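Local coordinates for protein GCN5-related N-acetyltransferase (Sphaerobacter thermophilus, PDB 3TT2) that probably transfers acyl groups, most likely acetyl from acetyl-CoA, as a two-domain member of the GCN5-related N-acetyltransferase family, at residues Val62-Pro67 / Thr102-Trp107; Pro167-Gly172 / Ala264-Gln269. One frame throughout, in Å; residues are numbered along the deposited sequence.

Contact 1: Val62-Pro67 / Thr102-Trp107; sequences VLVVAP and TWLVQW. With SO4 (sulfate ion), chain I.
The indole of Trp-107 takes Val-62 on one face: Val-62 CG1 sits 3.8 Å from the centroid of the Trp-107 six-membered ring and only 12° off its normal, a CH-pi contact over the middle of the ring. Val-62 CB lies over the same indole, 3.6 Å from Trp-107 CE2, and the two side chains run past each other in opposite directions. The Trp-103 indole is met differently. Val-62 CG2 reaches its edge, near the ring plane, 4.0 Å from Trp-103 CZ3, and Leu-104 CD2 of the same helix also stands at the rim in plane. CG1 thus lies over Trp-107, while CG2 lies between Trp-103 CZ3 and Trp-107 NE1. The torsion of Val-62 explains this: CG1 falls between the backbone N and the carbonyl carbon (chi1 72°), and CG2 is anti to N. Val-62 CG1 also touches Leu-104 CD2 at 3.9 Å, while Val-64 CG2 adds looser contacts to Trp-103 and Leu-104. No hydrogen bond crosses; the joint is apolar and largely buried. Strand 61-65 pairs along its edges with strands 14-16 and 71-80; Ala-15 of the former touches Trp-103 and Val-77 of the latter touches Trp-107. The axes of 62-65 and 102-107 run roughly antiparallel, 155° apart and 10.7 Å at closest approach. At the helix's N-terminal end Thr-102 N donates to sulfate O3 (2.7 Å), and Gly-99 N binds the same ion, which probably mimics a phosphate of coenzyme A. This is consistent with the helix that follows the pyrophosphate-binding loop of the GNAT fold, packed on its sheet.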
loop_
_atom_site.group_PDB
_atom_site.type_symbol
_atom_site.label_atom_id
_atom_site.label_comp_id
_atom_site.label_asym_id
_atom_site.label_seq_id
_atom_site.Cartn_x
_atom_site.Cartn_y
_atom_site.Cartn_z
ATOM N N VAL A 62 11.635 8.270 -12.457
ATOM C CA VAL A 62 12.760 8.210 -13.387
ATOM C C VAL A 62 12.652 6.991 -14.297
ATOM O O VAL A 62 12.152 5.948 -13.885
ATOM C CB VAL A 62 14.123 8.215 -12.646
ATOM C CG1 VAL A 62 14.365 6.895 -11.950
ATOM C CG2 VAL A 62 15.270 8.517 -13.605
ATOM N N LEU A 63 13.105 7.134 -15.542
ATOM C CA LEU A 63 13.128 6.024 -16.497
ATOM C C LEU A 63 14.516 5.858 -17.107
ATOM O O LEU A 63 15.042 6.785 -17.715
ATOM C CB LEU A 63 12.105 6.265 -17.601
ATOM C CG LEU A 63 12.171 5.352 -18.820
ATOM C CD1 LEU A 63 11.967 3.935 -18.369
ATOM C CD2 LEU A 63 11.107 5.750 -19.826
ATOM N N VAL A 64 15.120 4.685 -16.940
ATOM C CA VAL A 64 16.396 4.412 -17.591
ATOM C C VAL A 64 16.102 3.775 -18.942
ATOM O O VAL A 64 15.556 2.680 -19.017
ATOM C CB VAL A 64 17.314 3.482 -16.749
ATOM C CG1 VAL A 64 18.593 3.166 -17.497
ATOM C CG2 VAL A 64 17.655 4.120 -15.427
ATOM N N VAL A 65 16.449 4.471 -20.012
ATOM C CA VAL A 65 16.167 3.946 -21.334
ATOM C C VAL A 65 17.379 3.198 -21.845
ATOM O O VAL A 65 18.509 3.690 -21.775
ATOM C CB VAL A 65 15.721 5.041 -22.315
ATOM C CG1 VAL A 65 15.674 4.499 -23.750
ATOM C CG2 VAL A 65 14.365 5.565 -21.903
ATOM N N ALA A 66 17.144 1.984 -22.323
ATOM C CA ALA A 66 18.217 1.170 -22.860
ATOM C C ALA A 66 18.533 1.611 -24.295
ATOM O O ALA A 66 17.697 2.242 -24.952
ATOM C CB ALA A 66 17.832 -0.309 -22.800
ATOM N N PRO A 67 19.750 1.299 -24.769
ATOM C CA PRO A 67 20.219 1.577 -26.131
ATOM C C PRO A 67 19.231 1.150 -27.222
ATOM O O PRO A 67 19.163 1.806 -28.261
ATOM C CB PRO A 67 21.484 0.723 -26.239
ATOM C CG PRO A 67 21.881 0.379 -24.833
ATOM C CD PRO A 67 20.869 0.940 -23.884
ATOM N N THR A 102 21.546 -0.373 -8.326
ATOM C CA THR A 102 22.272 0.525 -7.423
ATOM C C THR A 102 21.989 1.982 -7.782
ATOM O O THR A 102 21.796 2.832 -6.911
ATOM C CB THR A 102 23.806 0.289 -7.471
ATOM O OG1 THR A 102 24.134 -0.954 -6.833
ATOM C CG2 THR A 102 24.547 1.417 -6.775
ATOM N N TRP A 103 21.949 2.256 -9.078
ATOM C CA TRP A 103 21.702 3.599 -9.552
ATOM C C TRP A 103 20.346 4.124 -9.074
ATOM O O TRP A 103 20.274 5.209 -8.497
ATOM C CB TRP A 103 21.791 3.629 -11.067
ATOM C CG TRP A 103 21.906 4.991 -11.610
ATOM C CD1 TRP A 103 23.060 5.661 -11.900
ATOM C CD2 TRP A 103 20.830 5.878 -11.931
ATOM N NE1 TRP A 103 22.767 6.914 -12.385
ATOM C CE2 TRP A 103 21.403 7.070 -12.417
ATOM C CE3 TRP A 103 19.439 5.778 -11.864
ATOM C CZ2 TRP A 103 20.629 8.154 -12.837
ATOM C CZ3 TRP A 103 18.675 6.847 -12.282
ATOM C CH2 TRP A 103 19.272 8.023 -12.763
ATOM N N LEU A 104 19.282 3.356 -9.300
ATOM C CA LEU A 104 17.944 3.734 -8.829
ATOM C C LEU A 104 17.926 4.020 -7.339
ATOM O O LEU A 104 17.271 4.956 -6.876
ATOM C CB LEU A 104 16.935 2.620 -9.089
ATOM C CG LEU A 104 16.619 2.271 -10.533
ATOM C CD1 LEU A 104 15.494 1.262 -10.566
ATOM C CD2 LEU A 104 16.249 3.531 -11.286
ATOM N N VAL A 105 18.635 3.188 -6.588
ATOM C CA VAL A 105 18.661 3.326 -5.150
ATOM C C VAL A 105 19.177 4.702 -4.764
ATOM O O VAL A 105 18.508 5.427 -4.027
ATOM C CB VAL A 105 19.506 2.233 -4.505
ATOM C CG1 VAL A 105 19.787 2.568 -3.049
ATOM C CG2 VAL A 105 18.796 0.902 -4.628
ATOM N N GLN A 106 20.346 5.072 -5.286
ATOM C CA GLN A 106 20.940 6.367 -4.963
ATOM C C GLN A 106 20.089 7.519 -5.504
ATOM O O GLN A 106 19.969 8.545 -4.857
ATOM C CB GLN A 106 22.405 6.451 -5.422
ATOM C CG GLN A 106 23.064 7.824 -5.190
ATOM C CD GLN A 106 24.100 7.858 -4.052
ATOM O OE1 GLN A 106 24.006 7.106 -3.079
ATOM N NE2 GLN A 106 25.093 8.741 -4.183
ATOM N N TRP A 107 19.473 7.335 -6.669
ATOM C CA TRP A 107 18.536 8.320 -7.212
ATOM C C TRP A 107 17.474 8.725 -6.191
ATOM O O TRP A 107 17.165 9.907 -6.014
ATOM C CB TRP A 107 17.830 7.766 -8.458
ATOM C CG TRP A 107 16.767 8.693 -8.993
ATOM C CD1 TRP A 107 16.966 9.786 -9.777
ATOM C CD2 TRP A 107 15.348 8.614 -8.769
ATOM N NE1 TRP A 107 15.762 10.391 -10.066
ATOM C CE2 TRP A 107 14.753 9.694 -9.459
ATOM C CE3 TRP A 107 14.523 7.729 -8.062
ATOM C CZ2 TRP A 107 13.380 9.922 -9.460
ATOM C CZ3 TRP A 107 13.147 7.952 -8.064
ATOM C CH2 TRP A 107 12.593 9.045 -8.756
HETATM S S SO4 I . 23.144 -3.910 -9.529
HETATM O O1 SO4 I . 23.975 -4.110 -8.331
HETATM O O2 SO4 I . 21.961 -4.784 -9.534
HETATM O O3 SO4 I . 22.717 -2.517 -9.584
HETATM O O4 SO4 I . 23.904 -4.190 -10.743
#

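Contact 2: Pro167-Gly172 / Ala264-Gln269; sequences PEWPEG and ALALLQ. With SO4 (sulfate ion), chain B.
Ala-266, Trp-169 and Pro-167 carry this joint, with the alanine methyl as its hub. Ala-266 CB, directed toward 167-172, sits over one face of the Trp-169 indole, 3.7 Å from the centroid of the six-membered ring and 11° off its normal, a CH-pi contact over the centre. The far end of the ring meets the next helix residue edge-on: Leu-267 CD2 lies near the ring plane, 3.6 Å from Trp-169 CH2. The indole's NE1 is hydrogen-bonded to Glu-270 OE2, one turn further along the helix, which helps fix the ring's rotation. Pro-167 lies alongside, its CB 3.8 Å from Ala-266 O, and its CG packs on Gln-269 CB at 4.1 Å. An alanine in place of Trp-169 would probably open a gap over the Ala-266 methyl and beside Leu-267 CD2, and leave Glu-270 OE2 without its indole donor. Strand 223-228 backs the site, Ala-226 touching both Trp-169 and Leu-267. At the helix start, Ala-264 N makes a weak hydrogen bond to a sulfate that Gly-260 N also holds. That sulfate is consistent with helix 263-278 following the pyrophosphate loop of a second GNAT domain, with the loop between strands 148-159 and 173-177 packed on it.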
loop_
_atom_site.group_PDB
_atom_site.type_symbol
_atom_site.label_atom_id
_atom_site.label_comp_id
_atom_site.label_asym_id
_atom_site.label_seq_id
_atom_site.Cartn_x
_atom_site.Cartn_y
_atom_site.Cartn_z
ATOM N N PRO A 167 -21.923 -13.488 8.456
ATOM C CA PRO A 167 -21.178 -12.961 9.591
ATOM C C PRO A 167 -21.840 -13.434 10.859
ATOM O O PRO A 167 -23.067 -13.425 10.900
ATOM C CB PRO A 167 -21.394 -11.461 9.448
ATOM C CG PRO A 167 -21.622 -11.255 7.981
ATOM C CD PRO A 167 -22.462 -12.413 7.608
ATOM N N GLU A 168 -21.075 -13.857 11.858
ATOM C CA GLU A 168 -21.665 -14.109 13.157
ATOM C C GLU A 168 -21.317 -12.909 14.028
ATOM O O GLU A 168 -20.181 -12.764 14.499
ATOM C CB GLU A 168 -21.085 -15.381 13.775
ATOM C CG GLU A 168 -21.467 -16.678 13.066
ATOM C CD GLU A 168 -20.968 -17.923 13.806
ATOM O OE1 GLU A 168 -20.413 -17.778 14.921
ATOM O OE2 GLU A 168 -21.133 -19.045 13.271
ATOM N N TRP A 169 -22.310 -12.067 14.284
ATOM C CA TRP A 169 -22.064 -10.865 15.066
ATOM C C TRP A 169 -22.198 -11.125 16.564
ATOM O O TRP A 169 -23.160 -11.739 17.032
ATOM C CB TRP A 169 -22.979 -9.719 14.639
ATOM C CG TRP A 169 -22.631 -9.133 13.358
ATOM C CD1 TRP A 169 -23.090 -9.512 12.169
ATOM C CD2 TRP A 169 -21.740 -8.028 13.120
ATOM N NE1 TRP A 169 -22.547 -8.731 11.166
ATOM C CE2 TRP A 169 -21.710 -7.813 11.732
ATOM C CE3 TRP A 169 -20.964 -7.215 13.941
ATOM C CZ2 TRP A 169 -20.934 -6.814 11.143
ATOM C CZ3 TRP A 169 -20.196 -6.225 13.358
ATOM C CH2 TRP A 169 -20.192 -6.028 11.972
ATOM N N PRO A 170 -21.224 -10.632 17.314
ATOM C CA PRO A 170 -21.126 -10.737 18.766
ATOM C C PRO A 170 -22.378 -10.140 19.392
ATOM O O PRO A 170 -22.903 -9.217 18.792
ATOM C CB PRO A 170 -19.923 -9.848 19.084
ATOM C CG PRO A 170 -19.176 -9.727 17.820
ATOM C CD PRO A 170 -20.197 -9.742 16.750
ATOM N N GLU A 171 -22.840 -10.619 20.550
ATOM C CA GLU A 171 -24.067 -10.070 21.139
ATOM C C GLU A 171 -23.970 -8.556 21.348
ATOM O O GLU A 171 -23.049 -8.072 22.017
ATOM C CB GLU A 171 -24.378 -10.746 22.480
ATOM C CG GLU A 171 -24.658 -12.249 22.367
ATOM C CD GLU A 171 -24.921 -12.942 23.727
ATOM O OE1 GLU A 171 -24.529 -12.397 24.797
ATOM O OE2 GLU A 171 -25.520 -14.049 23.716
ATOM N N GLY A 172 -24.929 -7.815 20.791
ATOM C CA GLY A 172 -25.021 -6.386 21.035
ATOM C C GLY A 172 -24.317 -5.488 20.040
ATOM O O GLY A 172 -24.258 -4.275 20.228
ATOM N N ALA A 264 -13.809 -8.008 14.088
ATOM C CA ALA A 264 -13.094 -7.813 12.835
ATOM C C ALA A 264 -13.499 -8.895 11.830
ATOM O O ALA A 264 -13.777 -8.598 10.675
ATOM C CB ALA A 264 -11.611 -7.839 13.075
ATOM N N LEU A 265 -13.558 -10.145 12.280
ATOM C CA LEU A 265 -14.040 -11.236 11.435
ATOM C C LEU A 265 -15.463 -11.023 10.906
ATOM O O LEU A 265 -15.725 -11.256 9.736
ATOM C CB LEU A 265 -13.965 -12.564 12.164
ATOM C CG LEU A 265 -14.263 -13.757 11.272
ATOM C CD1 LEU A 265 -13.281 -13.736 10.148
ATOM C CD2 LEU A 265 -14.137 -15.061 12.049
ATOM N N ALA A 266 -16.378 -10.579 11.758
ATOM C CA ALA A 266 -17.716 -10.233 11.303
ATOM C C ALA A 266 -17.655 -9.110 10.296
ATOM O O ALA A 266 -18.354 -9.160 9.279
ATOM C CB ALA A 266 -18.596 -9.833 12.461
ATOM N N LEU A 267 -16.842 -8.087 10.571
ATOM C CA LEU A 267 -16.749 -6.954 9.642
ATOM C C LEU A 267 -16.289 -7.427 8.266
ATOM O O LEU A 267 -16.885 -7.083 7.265
ATOM C CB LEU A 267 -15.828 -5.844 10.144
ATOM C CG LEU A 267 -16.534 -4.845 11.053
ATOM C CD1 LEU A 267 -15.529 -3.885 11.682
ATOM C CD2 LEU A 267 -17.608 -4.091 10.318
ATOM N N LEU A 268 -15.240 -8.236 8.242
ATOM C CA LEU A 268 -14.694 -8.703 7.000
ATOM C C LEU A 268 -15.708 -9.568 6.259
ATOM O O LEU A 268 -15.967 -9.343 5.083
ATOM C CB LEU A 268 -13.392 -9.466 7.241
ATOM C CG LEU A 268 -12.130 -8.612 7.366
ATOM C CD1 LEU A 268 -10.903 -9.502 7.551
ATOM C CD2 LEU A 268 -11.945 -7.678 6.175
ATOM N N GLN A 269 -16.280 -10.545 6.952
ATOM C CA GLN A 269 -17.271 -11.437 6.349
ATOM C C GLN A 269 -18.455 -10.664 5.753
ATOM O O GLN A 269 -18.907 -10.967 4.645
ATOM C CB GLN A 269 -17.744 -12.488 7.353
ATOM C CG GLN A 269 -16.720 -13.575 7.616
ATOM C CD GLN A 269 -17.132 -14.561 8.727
ATOM O OE1 GLN A 269 -17.878 -14.214 9.660
ATOM N NE2 GLN A 269 -16.636 -15.802 8.622
HETATM S S SO4 B . -10.610 -8.237 17.111
HETATM O O1 SO4 B . -12.049 -8.112 16.930
HETATM O O2 SO4 B . -10.126 -9.497 16.608
HETATM O O3 SO4 B . -9.908 -7.135 16.453
HETATM O O4 SO4 B . -10.305 -8.251 18.536
#

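From the N terminus, the chain forms strand 14-16 and three helices before reaching 62-67. It then runs out through strands 71-80 and 84-91 and returns on helix 100-115, where contact 1 closes a loop of 34 residues. The chain then passes through strand 125-132, helix 136-144 and strand 148-159. The connecting segment 167-172 opens contact 2, closed 91 residues later by helix 263-278, after helices 184-194 and 206-213 and strands 173-177 to 246-254. The two closures are in series, neither nested nor crossed. Their centres lie 48 Å apart on opposite sides of the chain's centre, and their helices probably belong to two different GNAT units: contact 1 ties strand 61-65 to helix 100-115, contact 2 the 167-172 loop to helix 263-278.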